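Local coordinates for malonyl CoA-acyl carrier protein transacylase (PDB 3PTW) that probably catalyses the transfer of malonyl groups from coenzyme A to acyl carrier protein, supplying building blocks for fatty acid synthesis, at residues A[126-137]-A[187-198]; A[94-104]-A[218-229]. All coordinates share one frame; numbering follows the deposited sequence.

Contact 1 of 2, residues A[126-137]-A[187-198]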
# COMPACT_ATOMS: atom_id res chain seq x y z
N GLU A 126 -11.52 5.46 19.20
CA GLU A 126 -11.37 6.78 18.58
C GLU A 126 -10.86 7.80 19.59
O GLU A 126 -11.34 7.87 20.72
CB GLU A 126 -12.72 7.24 18.02
CG GLU A 126 -12.67 8.45 17.10
CD GLU A 126 -13.97 8.66 16.32
OE1 GLU A 126 -13.93 8.62 15.07
OE2 GLU A 126 -15.03 8.85 16.96
N GLY A 127 -9.86 8.58 19.18
CA GLY A 127 -9.33 9.66 20.01
C GLY A 127 -8.19 9.31 20.94
O GLY A 127 -7.74 10.16 21.72
N ILE A 128 -7.69 8.08 20.89
CA ILE A 128 -6.57 7.74 21.77
C ILE A 128 -5.22 7.64 21.06
O ILE A 128 -4.17 7.98 21.64
CB ILE A 128 -6.85 6.52 22.72
CG1 ILE A 128 -5.99 5.31 22.37
CG2 ILE A 128 -8.38 6.21 22.84
CD1 ILE A 128 -5.72 4.40 23.54
N GLY A 129 -5.24 7.19 19.81
CA GLY A 129 -4.03 7.01 19.04
C GLY A 129 -4.16 7.73 17.72
O GLY A 129 -5.26 8.06 17.30
N GLY A 130 -3.03 7.97 17.06
CA GLY A 130 -3.02 8.67 15.77
C GLY A 130 -1.72 8.46 15.03
O GLY A 130 -0.96 7.55 15.34
N MET A 131 -1.48 9.29 14.02
CA MET A 131 -0.26 9.19 13.23
C MET A 131 0.29 10.57 12.93
O MET A 131 -0.48 11.55 12.81
CB MET A 131 -0.52 8.42 11.94
CG MET A 131 -1.00 6.98 12.17
SD MET A 131 -1.41 6.13 10.62
CE MET A 131 0.21 5.46 10.21
N VAL A 132 1.61 10.65 12.84
CA VAL A 132 2.29 11.92 12.61
C VAL A 132 3.32 11.79 11.49
O VAL A 132 4.23 10.95 11.56
CB VAL A 132 2.96 12.45 13.91
CG1 VAL A 132 3.78 13.70 13.63
CG2 VAL A 132 1.90 12.74 14.98
N ALA A 133 3.17 12.63 10.46
CA ALA A 133 4.18 12.77 9.40
C ALA A 133 5.43 13.47 9.97
O ALA A 133 5.32 14.46 10.67
CB ALA A 133 3.62 13.55 8.20
N VAL A 134 6.60 12.92 9.66
CA VAL A 134 7.87 13.48 10.17
C VAL A 134 8.75 13.83 8.97
O VAL A 134 9.07 12.97 8.16
CB VAL A 134 8.60 12.49 11.12
CG1 VAL A 134 9.95 13.04 11.56
CG2 VAL A 134 7.74 12.18 12.34
N LEU A 135 9.12 15.11 8.86
CA LEU A 135 9.87 15.59 7.71
C LEU A 135 11.30 15.97 8.07
O LEU A 135 11.56 16.43 9.18
CB LEU A 135 9.16 16.79 7.07
CG LEU A 135 7.75 16.62 6.51
CD1 LEU A 135 7.32 17.89 5.80
CD2 LEU A 135 7.69 15.45 5.55
N ARG A 136 12.22 15.75 7.13
CA ARG A 136 13.62 16.20 7.23
C ARG A 136 14.38 15.59 8.41
O ARG A 136 15.21 16.27 9.06
CB ARG A 136 13.67 17.73 7.33
CG ARG A 136 14.67 18.40 6.40
CD ARG A 136 13.97 19.29 5.36
NE ARG A 136 12.78 19.98 5.88
CZ ARG A 136 12.78 20.88 6.86
NH1 ARG A 136 11.64 21.44 7.25
NH2 ARG A 136 13.91 21.22 7.48
N MET A 137 14.09 14.33 8.71
CA MET A 137 14.78 13.61 9.75
C MET A 137 15.18 12.25 9.20
O MET A 137 14.38 11.60 8.52
CB MET A 137 13.88 13.37 10.96
CG MET A 137 13.09 14.57 11.47
SD MET A 137 13.72 15.23 13.01
CE MET A 137 13.64 13.80 14.07
N GLY A 187 13.49 19.40 12.73
CA GLY A 187 12.57 18.68 11.87
C GLY A 187 11.19 19.30 11.93
O GLY A 187 10.95 20.27 12.65
N ARG A 188 10.27 18.72 11.16
CA ARG A 188 8.89 19.17 11.13
C ARG A 188 8.01 17.97 11.35
O ARG A 188 8.32 16.87 10.89
CB ARG A 188 8.53 19.79 9.77
CG ARG A 188 9.02 21.22 9.56
CD ARG A 188 8.42 21.79 8.26
NE ARG A 188 6.96 21.71 8.30
CZ ARG A 188 6.18 21.38 7.28
NH1 ARG A 188 4.87 21.32 7.45
NH2 ARG A 188 6.69 21.10 6.10
N ALA A 189 6.90 18.19 12.05
CA ALA A 189 5.95 17.14 12.34
C ALA A 189 4.55 17.64 12.00
O ALA A 189 4.18 18.75 12.37
CB ALA A 189 6.03 16.75 13.79
N ILE A 190 3.80 16.82 11.28
CA ILE A 190 2.41 17.14 10.95
C ILE A 190 1.52 16.04 11.51
O ILE A 190 1.71 14.87 11.21
CB ILE A 190 2.16 17.20 9.41
CG1 ILE A 190 3.28 17.95 8.69
CG2 ILE A 190 0.76 17.83 9.12
CD1 ILE A 190 3.26 17.75 7.17
N LYS A 191 0.56 16.42 12.34
CA LYS A 191 -0.44 15.46 12.79
C LYS A 191 -1.32 15.09 11.60
O LYS A 191 -1.96 15.95 11.00
CB LYS A 191 -1.26 16.01 13.95
CG LYS A 191 -2.15 14.96 14.60
CD LYS A 191 -3.28 15.59 15.42
CE LYS A 191 -4.31 14.54 15.83
NZ LYS A 191 -5.19 15.03 16.93
N LEU A 192 -1.32 13.81 11.24
CA LEU A 192 -2.12 13.33 10.13
C LEU A 192 -3.59 13.29 10.54
O LEU A 192 -3.90 13.20 11.73
CB LEU A 192 -1.61 11.97 9.65
CG LEU A 192 -0.21 11.95 9.01
CD1 LEU A 192 0.18 10.55 8.64
CD2 LEU A 192 -0.13 12.87 7.78
N PRO A 193 -4.51 13.38 9.55
CA PRO A 193 -5.94 13.38 9.88
C PRO A 193 -6.50 11.95 9.88
O PRO A 193 -7.46 11.64 9.16
CB PRO A 193 -6.53 14.24 8.76
CG PRO A 193 -5.62 13.97 7.57
CD PRO A 193 -4.29 13.47 8.10
N VAL A 194 -5.87 11.08 10.66
CA VAL A 194 -6.30 9.69 10.81
C VAL A 194 -6.55 9.51 12.29
O VAL A 194 -5.90 10.16 13.11
CB VAL A 194 -5.21 8.68 10.34
CG1 VAL A 194 -5.69 7.23 10.50
CG2 VAL A 194 -4.82 8.93 8.89
N SER A 195 -7.49 8.65 12.65
CA SER A 195 -7.78 8.41 14.07
C SER A 195 -7.35 7.03 14.59
O SER A 195 -7.76 6.62 15.67
CB SER A 195 -9.26 8.69 14.38
OG SER A 195 -10.11 8.05 13.45
N ALA A 196 -6.52 6.33 13.81
CA ALA A 196 -6.05 5.00 14.19
C ALA A 196 -4.54 4.89 14.08
O ALA A 196 -3.98 5.24 13.05
CB ALA A 196 -6.72 3.93 13.35
N PRO A 197 -3.87 4.40 15.14
CA PRO A 197 -2.40 4.28 15.16
C PRO A 197 -1.89 3.09 14.37
O PRO A 197 -1.35 2.13 14.94
CB PRO A 197 -2.09 4.12 16.65
CG PRO A 197 -3.30 3.49 17.23
CD PRO A 197 -4.48 3.95 16.41
N PHE A 198 -2.06 3.14 13.04
CA PHE A 198 -1.63 2.05 12.19
C PHE A 198 -0.12 1.80 12.36
O PHE A 198 0.66 2.72 12.61
CB PHE A 198 -1.94 2.34 10.71
CG PHE A 198 -3.41 2.31 10.37
CD1 PHE A 198 -4.35 1.69 11.19
CD2 PHE A 198 -3.85 2.86 9.16
CE1 PHE A 198 -5.71 1.67 10.85
CE2 PHE A 198 -5.20 2.83 8.80
CZ PHE A 198 -6.13 2.23 9.65
O HOH W 1 -7.33 6.00 18.08

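Contact 2 of 2, residues A[94-104]-A[218-229]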
# COMPACT_ATOMS: atom_id res chain seq x y z
N GLU A 94 0.36 -4.28 -0.72
CA GLU A 94 1.09 -5.55 -0.58
C GLU A 94 0.17 -6.72 -0.91
O GLU A 94 0.62 -7.73 -1.46
CB GLU A 94 1.65 -5.72 0.84
CG GLU A 94 2.34 -7.07 1.09
CD GLU A 94 3.44 -6.96 2.11
OE1 GLU A 94 4.10 -5.88 2.18
OE2 GLU A 94 3.67 -7.95 2.84
N TYR A 95 -1.12 -6.55 -0.61
CA TYR A 95 -2.13 -7.55 -1.00
C TYR A 95 -2.30 -7.66 -2.52
O TYR A 95 -2.36 -8.76 -3.04
CB TYR A 95 -3.47 -7.33 -0.29
CG TYR A 95 -3.39 -7.73 1.17
CD1 TYR A 95 -3.74 -9.02 1.58
CD2 TYR A 95 -2.91 -6.84 2.13
CE1 TYR A 95 -3.64 -9.40 2.91
CE2 TYR A 95 -2.80 -7.22 3.48
CZ TYR A 95 -3.17 -8.49 3.85
OH TYR A 95 -3.08 -8.89 5.17
N SER A 96 -2.34 -6.53 -3.22
CA SER A 96 -2.45 -6.56 -4.68
C SER A 96 -1.23 -7.25 -5.29
O SER A 96 -1.33 -7.92 -6.30
CB SER A 96 -2.55 -5.15 -5.29
OG SER A 96 -3.59 -4.36 -4.71
N ALA A 97 -0.06 -7.04 -4.68
CA ALA A 97 1.15 -7.69 -5.16
C ALA A 97 1.05 -9.22 -4.96
O ALA A 97 1.33 -9.97 -5.90
CB ALA A 97 2.38 -7.11 -4.47
N LEU A 98 0.59 -9.66 -3.79
CA LEU A 98 0.47 -11.10 -3.53
C LEU A 98 -0.57 -11.80 -4.41
O LEU A 98 -0.37 -12.95 -4.77
CB LEU A 98 0.19 -11.41 -2.05
CG LEU A 98 1.29 -11.10 -1.05
CD1 LEU A 98 0.72 -11.13 0.39
CD2 LEU A 98 2.46 -12.04 -1.19
N ILE A 99 -1.67 -11.11 -4.73
CA ILE A 99 -2.65 -11.59 -5.70
C ILE A 99 -2.02 -11.67 -7.09
O ILE A 99 -2.18 -12.66 -7.79
CB ILE A 99 -3.93 -10.70 -5.77
CG1 ILE A 99 -4.75 -10.80 -4.48
CG2 ILE A 99 -4.79 -11.05 -7.02
CD1 ILE A 99 -5.78 -9.65 -4.26
N HIS A 100 -1.30 -10.63 -7.48
CA HIS A 100 -0.61 -10.61 -8.78
C HIS A 100 0.32 -11.82 -8.87
O HIS A 100 0.39 -12.48 -9.92
CB HIS A 100 0.11 -9.25 -8.98
CG HIS A 100 1.11 -9.23 -10.08
ND1 HIS A 100 0.82 -9.60 -11.38
CD2 HIS A 100 2.41 -8.84 -10.09
CE1 HIS A 100 1.90 -9.47 -12.13
NE2 HIS A 100 2.88 -8.99 -11.37
N SER A 101 0.98 -12.15 -7.75
CA SER A 101 1.89 -13.29 -7.69
C SER A 101 1.18 -14.65 -7.74
O SER A 101 1.84 -15.66 -7.91
CB SER A 101 2.77 -13.23 -6.43
OG SER A 101 2.13 -13.83 -5.31
N GLY A 102 -0.13 -14.68 -7.54
CA GLY A 102 -0.84 -15.96 -7.48
C GLY A 102 -0.85 -16.61 -6.10
O GLY A 102 -1.42 -17.69 -5.92
N ALA A 103 -0.22 -15.97 -5.10
CA ALA A 103 -0.17 -16.53 -3.75
C ALA A 103 -1.55 -16.51 -3.10
O ALA A 103 -1.90 -17.38 -2.28
CB ALA A 103 0.81 -15.75 -2.91
N ILE A 104 -2.33 -15.50 -3.47
CA ILE A 104 -3.67 -15.33 -2.96
C ILE A 104 -4.59 -15.09 -4.14
O ILE A 104 -4.25 -14.38 -5.08
CB ILE A 104 -3.76 -14.16 -1.92
CG1 ILE A 104 -2.84 -14.43 -0.71
CG2 ILE A 104 -5.19 -13.97 -1.43
CD1 ILE A 104 -2.67 -13.23 0.26
N SER A 218 -6.93 -20.21 1.50
CA SER A 218 -5.89 -20.93 0.79
C SER A 218 -4.78 -20.01 0.28
O SER A 218 -5.03 -19.02 -0.42
CB SER A 218 -6.49 -21.76 -0.35
OG SER A 218 -7.56 -21.09 -0.95
N ILE A 219 -3.55 -20.34 0.66
CA ILE A 219 -2.39 -19.54 0.30
C ILE A 219 -1.44 -20.39 -0.53
O ILE A 219 -1.02 -21.46 -0.09
CB ILE A 219 -1.71 -18.93 1.55
CG1 ILE A 219 -2.57 -17.78 2.09
CG2 ILE A 219 -0.31 -18.40 1.21
CD1 ILE A 219 -2.53 -17.63 3.58
N ASN A 220 -1.12 -19.91 -1.72
CA ASN A 220 -0.28 -20.63 -2.67
C ASN A 220 1.15 -20.09 -2.71
O ASN A 220 1.45 -19.02 -2.15
CB ASN A 220 -0.87 -20.54 -4.07
CG ASN A 220 -2.32 -20.99 -4.13
OD1 ASN A 220 -2.61 -22.17 -3.93
ND2 ASN A 220 -3.22 -20.05 -4.39
N LYS A 221 2.02 -20.84 -3.38
CA LYS A 221 3.36 -20.41 -3.71
C LYS A 221 3.32 -19.10 -4.53
O LYS A 221 2.43 -18.90 -5.36
CB LYS A 221 4.06 -21.54 -4.48
CG LYS A 221 5.37 -21.19 -5.15
CD LYS A 221 5.70 -22.21 -6.25
CE LYS A 221 6.99 -21.85 -6.96
NZ LYS A 221 6.85 -20.64 -7.82
N LEU A 222 4.27 -18.20 -4.27
CA LEU A 222 4.39 -16.96 -5.03
C LEU A 222 5.04 -17.20 -6.38
O LEU A 222 6.01 -17.96 -6.48
CB LEU A 222 5.23 -15.90 -4.31
CG LEU A 222 5.29 -15.67 -2.80
CD1 LEU A 222 5.35 -14.17 -2.54
CD2 LEU A 222 4.13 -16.29 -2.07
N ASN A 223 4.49 -16.56 -7.40
CA ASN A 223 5.21 -16.36 -8.64
C ASN A 223 5.93 -15.03 -8.58
O ASN A 223 5.39 -14.06 -8.05
CB ASN A 223 4.25 -16.32 -9.80
CG ASN A 223 3.93 -17.67 -10.30
OD1 ASN A 223 4.66 -18.24 -11.12
ND2 ASN A 223 2.83 -18.22 -9.81
N GLY A 224 7.14 -14.99 -9.12
CA GLY A 224 7.93 -13.77 -9.11
C GLY A 224 8.29 -13.29 -7.72
O GLY A 224 8.34 -14.06 -6.75
N ILE A 225 8.57 -11.99 -7.63
CA ILE A 225 9.15 -11.42 -6.42
C ILE A 225 8.19 -10.39 -5.88
O ILE A 225 7.73 -9.51 -6.61
CB ILE A 225 10.52 -10.78 -6.70
CG1 ILE A 225 11.55 -11.86 -7.07
CG2 ILE A 225 11.02 -9.98 -5.49
CD1 ILE A 225 12.84 -11.31 -7.69
N VAL A 226 7.85 -10.53 -4.60
CA VAL A 226 7.03 -9.56 -3.91
C VAL A 226 7.86 -9.08 -2.73
O VAL A 226 8.46 -9.90 -2.02
CB VAL A 226 5.70 -10.17 -3.42
CG1 VAL A 226 4.91 -9.17 -2.59
CG2 VAL A 226 4.88 -10.65 -4.59
N MET A 227 7.93 -7.76 -2.56
CA MET A 227 8.65 -7.17 -1.43
C MET A 227 7.75 -7.13 -0.20
O MET A 227 6.56 -6.76 -0.27
CB MET A 227 9.19 -5.77 -1.75
CG MET A 227 10.15 -5.72 -2.93
SD MET A 227 11.60 -6.77 -2.66
CE MET A 227 12.48 -6.67 -4.20
N SER A 228 8.33 -7.52 0.94
CA SER A 228 7.63 -7.44 2.20
C SER A 228 7.89 -6.11 2.88
O SER A 228 9.05 -5.72 3.06
CB SER A 228 8.03 -8.60 3.12
OG SER A 228 7.79 -8.27 4.50
N ASN A 229 6.80 -5.41 3.23
CA ASN A 229 6.84 -4.17 4.01
C ASN A 229 7.50 -4.38 5.38
O ASN A 229 8.22 -3.51 5.88
CB ASN A 229 5.42 -3.57 4.23
CG ASN A 229 4.78 -2.95 2.96
OD1 ASN A 229 3.57 -2.73 2.93
ND2 ASN A 229 5.58 -2.65 1.94
O HOH W 2 4.65 -4.97 -0.42
O HOH W 3 5.08 -7.75 5.07

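Contact 1 of 2, residues A[126-137]-A[187-198]
Met131 fills the tightly packed middle of this contact, its bent side chain lying against the turn that leads to Phe198. CG stands beside the backbone N and the chain kinks at the sulfur (chi3 88°), which brings Met131 CE to 3.8 Å from Phe198 CB. The sulfur lies obliquely to the ring, with Met131 SD 5.2 Å from the Phe198 ring centroid and 52° off its normal, a Met-aromatic contact. Next to it, Leu192 CD2 packs 3.8 Å from Ala133 CB, while on the other face of the sheet Val132 CG1 rests on Ala189 CB.

An antiparallel ladder joins strands 129-135 and 188-191. Ala133 N bonds to Ile190 O at 2.8 Å, and Leu135 N meets Arg188 O at the same 2.8 Å. A further main-chain bond runs from Leu192 N to Met131 O (2.9 Å).

The Arg136 end is looser and faces solvent. Leu135 and Arg188 run side by side, Leu135 CD1 lying 3.3 Å from Arg188 NH2, and Arg136 brings NH1 edge-on to within 3.4 Å of Arg188 CD.

The antiparallel order 155-162, 165-169, 129-135, 188-191, with 188-191 at an edge and helix 172-184 behind the face of Val132 and Ala189, fits the ferredoxin-like subdomain of malonyl transacylases. Chemically, main-chain bonds fix the strand register and apolar packing closes round Met131, whereas the guanidinium of Arg136 meets the aliphatic part of Arg188, not its charged end, which keeps the two like charges from direct contact; solvent may screen them.

Contact 2 of 2, residues A[94-104]-A[218-229]
Glu94 OE1 takes two bonds at once: Asn229 N reaches it at 2.9 Å, on the syn side and 17° out of the carboxylate plane, and water 2 donates to it at 2.8 Å while also donating to Met227 O. The long, extended Glu94 side chain slides past Asn229 in the opposite direction, with carboxylate and amide planes 62° apart. Glu94 OE1 and Asn229 OD1, 3.3 Å from each other, are both acceptors and do not bond; OD1 instead receives Ser91 N, and Asn229 ND2 bonds Gly89 O and Asp258 OD2. Glu94 OE2 bonds Tyr235 OH and takes a proton from water 3, which also accepts from Ser228 OG, itself bonded to Lys231 N, so both carboxylate oxygens are held.

At the opposite end of the contact, the helix finishes in a Schellman motif with Gly102 at positive phi, and the carbonyls of the turn that follows, Ser101 to Ala103, are taken up by 218-229. Asn220 N meets Ala103 O at 2.7 Å and Asn223 N meets Ser101 O at 2.8 Å; the side-chain ND2 atoms of Asn220 and Asn223 add weak bonds to Gly102 O and Ser101 O respectively. Ser101 OG, in the crowded position between backbone N and carbonyl carbon (chi1 86°), turns back to bond Leu98 O at 2.7 Å.

Between these polar ends the packing is apolar. Val226 CG1 sits 3.8 Å from Ala97 CB, with the Leu98 side chain crossing Val226 at about a right angle. Leu222 forks over the turn, CD1 against Leu98 CD2 and CD2 pressed tightly on Ala103 CB at 3.5 Å.

The helical segment 94-100 runs roughly antiparallel to strand 225-228, between that strand with its parallel neighbour 86-89 and helix 59-79, with helix 241-248 reaching Glu94 and Leu222.

How the contacts relate
The two contacts belong to different parts of one acyl transferase domain: contact 1 pairs two strands of the small antiparallel sheet, contact 2 packs a helix on strand 225-228 of the larger mixed sheet. Their centres are 29 Å apart, on opposite sides of the chain's centre, and their nearest atoms are about 11 Å apart. Along the chain, 126-137 and 187-198 are nested inside the loop closed by 94-104 and 218-229. The GxSxG turn of Gly89, Ser91 and Gly93 resembles a nucleophile elbow: Asn229 of contact 2 hydrogen-bonds Ser91 N and Gly89 O, whereas Phe198 of contact 1 only lies near. This is consistent with an active site between the two subdomains.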